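PDB 4LIH: gamma-glutamyl-gamma-aminobutyraldehyde dehydrogenase from Burkholderia cenocepacia, which probably oxidises aldehydes, such as gamma-glutamyl-gamma-aminobutyraldehyde, to carboxylic acids with NAD(P)+ as the electron acceptor. Local coordinates for residues S313-R319 against L412-D418; L434-T440 against T457-Y463. All coordinates share one frame; numbering follows the deposited sequence.

Past the earlier part of the chain and strand 280-283, strand 314-318 opens contact 1. The chain then goes through helices 319-333 and 354-370 and further strands before returning with strand 411-417; 92 residues separate segments 313-319 and 412-418. Helix 420-428 follows, then strand 435-439 opens contact 2, a far shorter loop with 16 residues between segments 434-440 and 457-463, in which helix 443-452 leads back to strand 457-460. The two loops come in series and neither encloses the other. Both pairings are parallel and belong to one mixed sheet: strand 280-283 lies between them, pairing with 314-318 and with 435-439. The contact centres are about 14 Å apart.

Contact 1 (S313-R319 against L412-D418); sequences SRLLVHR and LSVIVFD
The imidazole of H318 turns its edge toward the face of F417 in an offset edge-to-face pair, ring planes at 80° and centroids 5.4 Å apart. H318 CB also sits over that phenyl face, a CH-pi contact. F417 takes the position with CG between its backbone N and carbonyl carbon (chi1 67°), which brings its CE2 to 3.4 Å from H318 N, while its CD2 reaches 4.0 Å from L316 CB. H318 ND1 turns to the backbone N of D320, capping helix 319-333. Strands 314-318 and 412-417 run parallel in the mixed sheet of this aldehyde dehydrogenase fold, between strands 280-283 and 388-395, with helix 319-333 over L315 and V317 and helix 420-428 over L316 and F417. On the side of the sheet that carries F417, L316 and I415 lie side by side, their CD1 atoms 4.0 Å apart; on the other, V317 CG1 meets V414 CG1. Past the strands R319 grips D418 side-on: NE bonds OD1 at 2.8 Å and NH2 bonds OD2 at 3.0 Å, both nearly straight, with the carboxylate plane turned 29° from the guanidinium. V416 CG2 lies over one guanidinium face. The end of R314 leads away to the carbonyls of K278, I426 and A427.

Contact 2 (L434-T440 against T457-Y463); sequences LAAAVWT and TVWVNCY
W439 lays one face of its indole over the backbone of N461 and C462: N461 CA stands 3.7 Å from the centroid of the six-membered ring in a CH-pi contact, and C462 N approaches W439 CZ2 at 3.5 Å. The indole NE1 bonds to N281 OD1 on the neighbouring strand. N461 itself leaves the strand with positive phi (57°), and its amide turns back to T440, OD1 accepting from T440 N in the carbonyl plane at 2.8 Å, ND2 giving to T440 O at 2.9 Å from above that carbonyl's plane. W459 CZ3 packs 3.5 Å from A435 CB, and Y463 CD2 comes 3.4 Å from A437 CB. V438 CG1 and V460 CG2 pair on the other side of the sheet. This is a beta-alpha-beta unit: parallel strands 435-439 and 457-460 joined by a crossover through helix 443-452, which covers the V438 and V458 face, and strand 457-460 pairs on with a strand of a second subunit. L434, at the start, has its side chain about 4 Å from that of E274, the predicted active-site residue. N461 carries on the hydrogen bonding as its chain turns away, one bond accepted and one donated, which probably fixes its amide rotation.

Contact 1 (S313-R319 against L412-D418)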
ATOM      1  N   SER A 313      30.483 -12.204 -11.785  1.00  9.27           N
ATOM      2  CA  SER A 313      31.428 -12.999 -12.588  1.00  9.24           C
ATOM      3  C   SER A 313      32.009 -12.212 -13.739  1.00  9.36           C
ATOM      4  O   SER A 313      32.931 -12.685 -14.412  1.00  9.17           O
ATOM      5  CB  SER A 313      30.735 -14.244 -13.121  1.00  9.27           C
ATOM      6  OG  SER A 313      29.520 -13.893 -13.742  1.00  9.10           O
ATOM      7  N   ARG A 314      31.462 -11.013 -13.995  1.00  9.49           N
ATOM      8  CA  ARG A 314      32.070 -10.103 -14.962  1.00  9.72           C
ATOM      9  C   ARG A 314      32.368  -8.839 -14.166  1.00 10.03           C
ATOM     10  O   ARG A 314      31.428  -8.181 -13.685  1.00 10.11           O
ATOM     11  CB  ARG A 314      31.152  -9.770 -16.163  1.00  9.55           C
ATOM     12  CG  ARG A 314      30.788 -10.946 -16.986  1.00  9.52           C
ATOM     13  CD  ARG A 314      29.934 -10.637 -18.200  1.00  9.47           C
ATOM     14  NE  ARG A 314      28.605 -10.203 -17.867  1.00  9.38           N
ATOM     15  CZ  ARG A 314      27.883  -9.270 -18.517  1.00  9.35           C
ATOM     16  NH1 ARG A 314      28.345  -8.610 -19.562  1.00  9.46           N
ATOM     17  NH2 ARG A 314      26.658  -8.995 -18.100  1.00  9.43           N
ATOM     18  N   LEU A 315      33.658  -8.574 -13.947  1.00 10.48           N
ATOM     19  CA  LEU A 315      34.117  -7.309 -13.363  1.00 10.99           C
ATOM     20  C   LEU A 315      34.515  -6.371 -14.477  1.00 11.06           C
ATOM     21  O   LEU A 315      35.499  -6.590 -15.181  1.00 10.88           O
ATOM     22  CB  LEU A 315      35.300  -7.530 -12.428  1.00 11.77           C
ATOM     23  CG  LEU A 315      35.770  -6.225 -11.787  1.00 12.38           C
ATOM     24  CD1 LEU A 315      34.933  -5.924 -10.565  1.00 12.47           C
ATOM     25  CD2 LEU A 315      37.258  -6.234 -11.471  1.00 13.10           C
ATOM     26  N   LEU A 316      33.709  -5.334 -14.646  1.00 11.18           N
ATOM     27  CA  LEU A 316      33.925  -4.320 -15.643  1.00 11.43           C
ATOM     28  C   LEU A 316      34.622  -3.163 -14.934  1.00 11.81           C
ATOM     29  O   LEU A 316      34.058  -2.579 -13.990  1.00 11.73           O
ATOM     30  CB  LEU A 316      32.599  -3.834 -16.192  1.00 11.56           C
ATOM     31  CG  LEU A 316      31.930  -4.614 -17.315  1.00 11.46           C
ATOM     32  CD1 LEU A 316      31.786  -6.079 -17.008  1.00 11.59           C
ATOM     33  CD2 LEU A 316      30.558  -4.039 -17.685  1.00 11.51           C
ATOM     34  N   VAL A 317      35.818  -2.822 -15.391  1.00 12.15           N
ATOM     35  CA  VAL A 317      36.638  -1.814 -14.727  1.00 12.37           C
ATOM     36  C   VAL A 317      37.143  -0.775 -15.717  1.00 12.68           C
ATOM     37  O   VAL A 317      37.581  -1.102 -16.798  1.00 12.52           O
ATOM     38  CB  VAL A 317      37.819  -2.473 -13.994  1.00 12.51           C
ATOM     39  CG1 VAL A 317      38.694  -3.256 -14.940  1.00 12.68           C
ATOM     40  CG2 VAL A 317      38.625  -1.442 -13.226  1.00 12.62           C
ATOM     41  N   HIS A 318      37.084   0.486 -15.340  1.00 13.00           N
ATOM     42  CA  HIS A 318      37.489   1.555 -16.236  1.00 13.69           C
ATOM     43  C   HIS A 318      39.006   1.519 -16.441  1.00 14.29           C
ATOM     44  O   HIS A 318      39.760   1.317 -15.510  1.00 13.75           O
ATOM     45  CB  HIS A 318      37.057   2.913 -15.667  1.00 13.83           C
ATOM     46  CG  HIS A 318      37.173   4.039 -16.639  1.00 14.10           C
ATOM     47  ND1 HIS A 318      38.382   4.627 -16.962  1.00 14.64           N
ATOM     48  CD2 HIS A 318      36.228   4.737 -17.308  1.00 14.23           C
ATOM     49  CE1 HIS A 318      38.176   5.599 -17.834  1.00 14.59           C
ATOM     50  NE2 HIS A 318      36.877   5.688 -18.061  1.00 14.43           N
ATOM     51  N   ARG A 319      39.446   1.732 -17.670  1.00 15.64           N
ATOM     52  CA  ARG A 319      40.887   1.687 -18.009  1.00 16.98           C
ATOM     53  C   ARG A 319      41.788   2.482 -17.071  1.00 17.65           C
ATOM     54  O   ARG A 319      42.901   2.041 -16.751  1.00 17.73           O
ATOM     55  CB  ARG A 319      41.102   2.164 -19.453  1.00 18.65           C
ATOM     56  CG  ARG A 319      42.474   1.790 -20.016  1.00 20.55           C
ATOM     57  CD  ARG A 319      42.627   2.202 -21.474  1.00 22.58           C
ATOM     58  NE  ARG A 319      41.565   1.665 -22.322  1.00 23.46           N
ATOM     59  CZ  ARG A 319      41.506   0.418 -22.780  1.00 23.82           C
ATOM     60  NH1 ARG A 319      42.442  -0.467 -22.496  1.00 24.49           N
ATOM     61  NH2 ARG A 319      40.499   0.054 -23.554  1.00 24.73           N
ATOM     62  N   LEU A 412      36.603 -15.465 -12.408  1.00 10.53           N
ATOM     63  CA  LEU A 412      36.239 -14.111 -12.704  1.00 10.57           C
ATOM     64  C   LEU A 412      36.755 -13.677 -14.065  1.00 10.62           C
ATOM     65  O   LEU A 412      37.940 -13.928 -14.422  1.00 10.92           O
ATOM     66  CB  LEU A 412      36.834 -13.177 -11.652  1.00 10.60           C
ATOM     67  CG  LEU A 412      36.453 -11.677 -11.801  1.00 10.65           C
ATOM     68  CD1 LEU A 412      34.973 -11.421 -11.530  1.00 10.56           C
ATOM     69  CD2 LEU A 412      37.261 -10.831 -10.862  1.00 10.83           C
ATOM     70  N   SER A 413      35.889 -12.974 -14.800  1.00 10.56           N
ATOM     71  CA  SER A 413      36.213 -12.344 -16.079  1.00 10.56           C
ATOM     72  C   SER A 413      36.318 -10.836 -15.857  1.00 10.51           C
ATOM     73  O   SER A 413      35.320 -10.170 -15.539  1.00 10.40           O
ATOM     74  CB  SER A 413      35.132 -12.649 -17.136  1.00 10.61           C
ATOM     75  OG  SER A 413      35.183 -13.997 -17.551  1.00 10.73           O
ATOM     76  N   VAL A 414      37.535 -10.309 -15.996  1.00 10.49           N
ATOM     77  CA  VAL A 414      37.808  -8.896 -15.894  1.00 10.42           C
ATOM     78  C   VAL A 414      37.779  -8.258 -17.294  1.00 10.60           C
ATOM     79  O   VAL A 414      38.532  -8.652 -18.199  1.00 10.61           O
ATOM     80  CB  VAL A 414      39.180  -8.611 -15.237  1.00 10.48           C
ATOM     81  CG1 VAL A 414      39.434  -7.120 -15.181  1.00 10.49           C
ATOM     82  CG2 VAL A 414      39.234  -9.176 -13.833  1.00 10.43           C
ATOM     83  N   ILE A 415      36.925  -7.242 -17.443  1.00 10.75           N
ATOM     84  CA  ILE A 415      36.643  -6.611 -18.750  1.00 11.06           C
ATOM     85  C   ILE A 415      36.886  -5.130 -18.602  1.00 11.50           C
ATOM     86  O   ILE A 415      36.369  -4.527 -17.681  1.00 11.40           O
ATOM     87  CB  ILE A 415      35.167  -6.849 -19.195  1.00 10.89           C
ATOM     88  CG1 ILE A 415      34.931  -8.351 -19.360  1.00 10.83           C
ATOM     89  CG2 ILE A 415      34.837  -6.022 -20.457  1.00 11.06           C
ATOM     90  CD1 ILE A 415      33.487  -8.810 -19.444  1.00 10.74           C
ATOM     91  N   VAL A 416      37.688  -4.553 -19.496  1.00 12.28           N
ATOM     92  CA  VAL A 416      38.015  -3.133 -19.435  1.00 12.75           C
ATOM     93  C   VAL A 416      37.069  -2.307 -20.293  1.00 13.03           C
ATOM     94  O   VAL A 416      36.613  -2.783 -21.322  1.00 13.22           O
ATOM     95  CB  VAL A 416      39.467  -2.878 -19.902  1.00 13.28           C
ATOM     96  CG1 VAL A 416      39.607  -3.100 -21.413  1.00 13.81           C
ATOM     97  CG2 VAL A 416      39.858  -1.459 -19.548  1.00 13.54           C
ATOM     98  N   PHE A 417      36.771  -1.081 -19.875  1.00 13.10           N
ATOM     99  CA  PHE A 417      35.984  -0.197 -20.691  1.00 13.77           C
ATOM    100  C   PHE A 417      36.490   1.220 -20.572  1.00 15.09           C
ATOM    101  O   PHE A 417      37.254   1.554 -19.645  1.00 15.17           O
ATOM    102  CB  PHE A 417      34.516  -0.244 -20.287  1.00 13.16           C
ATOM    103  CG  PHE A 417      34.237   0.321 -18.919  1.00 12.70           C
ATOM    104  CD1 PHE A 417      33.869   1.654 -18.756  1.00 12.41           C
ATOM    105  CD2 PHE A 417      34.268  -0.507 -17.788  1.00 12.42           C
ATOM    106  CE1 PHE A 417      33.571   2.152 -17.506  1.00 12.32           C
ATOM    107  CE2 PHE A 417      33.967  -0.007 -16.528  1.00 12.18           C
ATOM    108  CZ  PHE A 417      33.632   1.313 -16.380  1.00 12.09           C
ATOM    109  N   ASP A 418      36.076   2.037 -21.528  1.00 16.94           N
ATOM    110  CA  ASP A 418      36.577   3.417 -21.647  1.00 19.31           C
ATOM    111  C   ASP A 418      35.570   4.461 -21.222  1.00 19.19           C
ATOM    112  O   ASP A 418      35.926   5.578 -20.875  1.00 19.25           O
ATOM    113  CB  ASP A 418      37.037   3.698 -23.079  1.00 21.03           C
ATOM    114  CG  ASP A 418      38.337   3.029 -23.385  1.00 22.75           C
ATOM    115  OD1 ASP A 418      39.400   3.424 -22.836  1.00 26.93           O
ATOM    116  OD2 ASP A 418      38.313   2.071 -24.146  1.00 23.92           O
TER
HETATM  117  O   HOH W   1      33.504 -15.300 -15.268  1.00 11.18           O

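Contact 2 (L434-T440 against T457-Y463)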
ATOM      1  N   LEU A 434      20.017 -11.398 -13.489  1.00  8.83           N
ATOM      2  CA  LEU A 434      19.743 -11.658 -12.075  1.00  8.79           C
ATOM      3  C   LEU A 434      20.166 -10.486 -11.170  1.00  8.82           C
ATOM      4  O   LEU A 434      19.448 -10.108 -10.238  1.00  8.71           O
ATOM      5  CB  LEU A 434      20.372 -12.991 -11.639  1.00  8.74           C
ATOM      6  CG  LEU A 434      19.907 -13.500 -10.264  1.00  8.68           C
ATOM      7  CD1 LEU A 434      18.376 -13.572 -10.281  1.00  8.62           C
ATOM      8  CD2 LEU A 434      20.528 -14.844  -9.826  1.00  8.71           C
ATOM      9  N   ALA A 435      21.321  -9.892 -11.470  1.00  8.81           N
ATOM     10  CA  ALA A 435      21.835  -8.852 -10.648  1.00  8.98           C
ATOM     11  C   ALA A 435      22.896  -8.100 -11.396  1.00  9.05           C
ATOM     12  O   ALA A 435      23.371  -8.541 -12.479  1.00  9.22           O
ATOM     13  CB  ALA A 435      22.369  -9.431  -9.351  1.00  8.94           C
ATOM     14  N   ALA A 436      23.232  -6.950 -10.817  1.00  9.14           N
ATOM     15  CA  ALA A 436      24.265  -6.080 -11.333  1.00  9.03           C
ATOM     16  C   ALA A 436      24.742  -5.146 -10.225  1.00  9.03           C
ATOM     17  O   ALA A 436      24.088  -4.963  -9.187  1.00  9.03           O
ATOM     18  CB  ALA A 436      23.695  -5.293 -12.506  1.00  8.98           C
ATOM     19  N   ALA A 437      25.887  -4.523 -10.443  1.00  9.00           N
ATOM     20  CA  ALA A 437      26.348  -3.474  -9.509  1.00  8.92           C
ATOM     21  C   ALA A 437      27.122  -2.364 -10.179  1.00  9.04           C
ATOM     22  O   ALA A 437      27.658  -2.570 -11.274  1.00  8.86           O
ATOM     23  CB  ALA A 437      27.196  -4.111  -8.443  1.00  8.90           C
ATOM     24  N   VAL A 438      27.124  -1.167  -9.553  1.00  9.10           N
ATOM     25  CA  VAL A 438      27.923  -0.049 -10.013  1.00  9.42           C
ATOM     26  C   VAL A 438      28.573   0.645  -8.814  1.00  9.63           C
ATOM     27  O   VAL A 438      27.962   0.749  -7.744  1.00  9.16           O
ATOM     28  CB  VAL A 438      27.141   0.969 -10.896  1.00  9.55           C
ATOM     29  CG1 VAL A 438      25.911   1.536 -10.177  1.00  9.61           C
ATOM     30  CG2 VAL A 438      28.101   2.012 -11.425  1.00  9.86           C
ATOM     31  N   TRP A 439      29.843   1.019  -8.991  1.00  9.95           N
ATOM     32  CA  TRP A 439      30.597   1.726  -7.940  1.00 10.34           C
ATOM     33  C   TRP A 439      30.975   3.109  -8.410  1.00 10.76           C
ATOM     34  O   TRP A 439      31.778   3.254  -9.347  1.00 10.86           O
ATOM     35  CB  TRP A 439      31.870   0.979  -7.533  1.00 10.36           C
ATOM     36  CG  TRP A 439      31.619  -0.406  -6.976  1.00 10.18           C
ATOM     37  CD1 TRP A 439      31.163  -1.483  -7.674  1.00 10.08           C
ATOM     38  CD2 TRP A 439      31.740  -0.840  -5.604  1.00 10.17           C
ATOM     39  NE1 TRP A 439      31.049  -2.547  -6.860  1.00 10.01           N
ATOM     40  CE2 TRP A 439      31.352  -2.188  -5.571  1.00 10.06           C
ATOM     41  CE3 TRP A 439      32.151  -0.221  -4.415  1.00 10.26           C
ATOM     42  CZ2 TRP A 439      31.409  -2.961  -4.400  1.00  9.99           C
ATOM     43  CZ3 TRP A 439      32.168  -0.964  -3.239  1.00 10.23           C
ATOM     44  CH2 TRP A 439      31.782  -2.326  -3.237  1.00 10.14           C
ATOM     45  N   THR A 440      30.445   4.124  -7.719  1.00 11.23           N
ATOM     46  CA  THR A 440      30.642   5.519  -8.066  1.00 11.65           C
ATOM     47  C   THR A 440      30.261   6.398  -6.880  1.00 12.20           C
ATOM     48  O   THR A 440      29.333   6.086  -6.125  1.00 11.99           O
ATOM     49  CB  THR A 440      29.823   5.948  -9.306  1.00 11.66           C
ATOM     50  OG1 THR A 440      30.109   7.314  -9.624  1.00 11.66           O
ATOM     51  CG2 THR A 440      28.289   5.783  -9.092  1.00 11.50           C
ATOM     52  N   THR A 457      18.180  -7.267  -9.065  1.00  8.32           N
ATOM     53  CA  THR A 457      18.860  -6.570  -7.958  1.00  8.27           C
ATOM     54  C   THR A 457      20.029  -5.745  -8.466  1.00  8.33           C
ATOM     55  O   THR A 457      20.888  -6.256  -9.185  1.00  8.51           O
ATOM     56  CB  THR A 457      19.368  -7.559  -6.878  1.00  8.26           C
ATOM     57  OG1 THR A 457      18.315  -8.401  -6.413  1.00  8.11           O
ATOM     58  CG2 THR A 457      20.001  -6.866  -5.652  1.00  8.27           C
ATOM     59  N   VAL A 458      20.071  -4.438  -8.150  1.00  8.14           N
ATOM     60  CA  VAL A 458      21.197  -3.632  -8.499  1.00  8.18           C
ATOM     61  C   VAL A 458      21.809  -3.090  -7.199  1.00  8.16           C
ATOM     62  O   VAL A 458      21.119  -2.446  -6.391  1.00  8.20           O
ATOM     63  CB  VAL A 458      20.855  -2.481  -9.483  1.00  8.20           C
ATOM     64  CG1 VAL A 458      22.082  -1.644  -9.744  1.00  8.24           C
ATOM     65  CG2 VAL A 458      20.292  -3.023 -10.806  1.00  8.17           C
ATOM     66  N   TRP A 459      23.059  -3.472  -6.960  1.00  8.18           N
ATOM     67  CA  TRP A 459      23.836  -2.981  -5.830  1.00  8.24           C
ATOM     68  C   TRP A 459      24.688  -1.747  -6.247  1.00  8.41           C
ATOM     69  O   TRP A 459      25.318  -1.719  -7.326  1.00  8.33           O
ATOM     70  CB  TRP A 459      24.751  -4.062  -5.289  1.00  8.21           C
ATOM     71  CG  TRP A 459      24.066  -5.266  -4.733  1.00  8.09           C
ATOM     72  CD1 TRP A 459      23.371  -5.357  -3.565  1.00  8.02           C
ATOM     73  CD2 TRP A 459      24.055  -6.561  -5.309  1.00  8.06           C
ATOM     74  NE1 TRP A 459      22.914  -6.637  -3.386  1.00  7.96           N
ATOM     75  CE2 TRP A 459      23.315  -7.402  -4.442  1.00  7.98           C
ATOM     76  CE3 TRP A 459      24.638  -7.118  -6.451  1.00  8.00           C
ATOM     77  CZ2 TRP A 459      23.118  -8.773  -4.711  1.00  7.98           C
ATOM     78  CZ3 TRP A 459      24.454  -8.456  -6.700  1.00  7.98           C
ATOM     79  CH2 TRP A 459      23.738  -9.278  -5.840  1.00  7.96           C
ATOM     80  N   VAL A 460      24.655  -0.706  -5.415  1.00  8.54           N
ATOM     81  CA  VAL A 460      25.449   0.492  -5.666  1.00  8.77           C
ATOM     82  C   VAL A 460      26.498   0.621  -4.531  1.00  8.93           C
ATOM     83  O   VAL A 460      26.164   0.667  -3.345  1.00  9.03           O
ATOM     84  CB  VAL A 460      24.578   1.781  -5.856  1.00  8.85           C
ATOM     85  CG1 VAL A 460      25.484   3.003  -6.041  1.00  9.07           C
ATOM     86  CG2 VAL A 460      23.603   1.616  -7.034  1.00  8.78           C
ATOM     87  N   ASN A 461      27.775   0.625  -4.897  1.00  9.03           N
ATOM     88  CA  ASN A 461      28.865   0.699  -3.909  1.00  9.16           C
ATOM     89  C   ASN A 461      28.805  -0.419  -2.882  1.00  9.03           C
ATOM     90  O   ASN A 461      29.193  -0.238  -1.750  1.00  8.79           O
ATOM     91  CB  ASN A 461      28.946   2.099  -3.244  1.00  9.39           C
ATOM     92  CG  ASN A 461      29.077   3.198  -4.241  1.00  9.59           C
ATOM     93  OD1 ASN A 461      29.606   2.979  -5.327  1.00  9.84           O
ATOM     94  ND2 ASN A 461      28.642   4.416  -3.883  1.00  9.72           N
ATOM     95  N   CYS A 462      28.333  -1.582  -3.361  1.00  8.91           N
ATOM     96  CA  CYS A 462      28.276  -2.796  -2.629  1.00  9.03           C
ATOM     97  C   CYS A 462      28.058  -3.923  -3.638  1.00  9.10           C
ATOM     98  O   CYS A 462      27.978  -3.678  -4.854  1.00  9.22           O
ATOM     99  CB  CYS A 462      27.176  -2.798  -1.518  1.00  9.00           C
ATOM    100  SG  CYS A 462      25.501  -2.544  -2.071  1.00  8.89           S
ATOM    101  N   TYR A 463      28.068  -5.138  -3.133  1.00  9.17           N
ATOM    102  CA  TYR A 463      27.760  -6.314  -3.957  1.00  9.27           C
ATOM    103  C   TYR A 463      27.336  -7.405  -2.987  1.00  9.51           C
ATOM    104  O   TYR A 463      27.993  -7.640  -2.017  1.00  9.51           O
ATOM    105  CB  TYR A 463      28.939  -6.809  -4.771  1.00  9.20           C
ATOM    106  CG  TYR A 463      28.454  -7.626  -5.900  1.00  8.95           C
ATOM    107  CD1 TYR A 463      28.104  -8.977  -5.705  1.00  8.92           C
ATOM    108  CD2 TYR A 463      28.317  -7.075  -7.149  1.00  8.92           C
ATOM    109  CE1 TYR A 463      27.614  -9.747  -6.757  1.00  8.80           C
ATOM    110  CE2 TYR A 463      27.777  -7.815  -8.215  1.00  8.89           C
ATOM    111  CZ  TYR A 463      27.456  -9.153  -8.013  1.00  8.72           C
ATOM    112  OH  TYR A 463      26.931  -9.878  -9.047  1.00  8.53           O
TER
HETATM  113  O   HOH W   2      18.020 -10.674  -7.912  1.00  8.51           O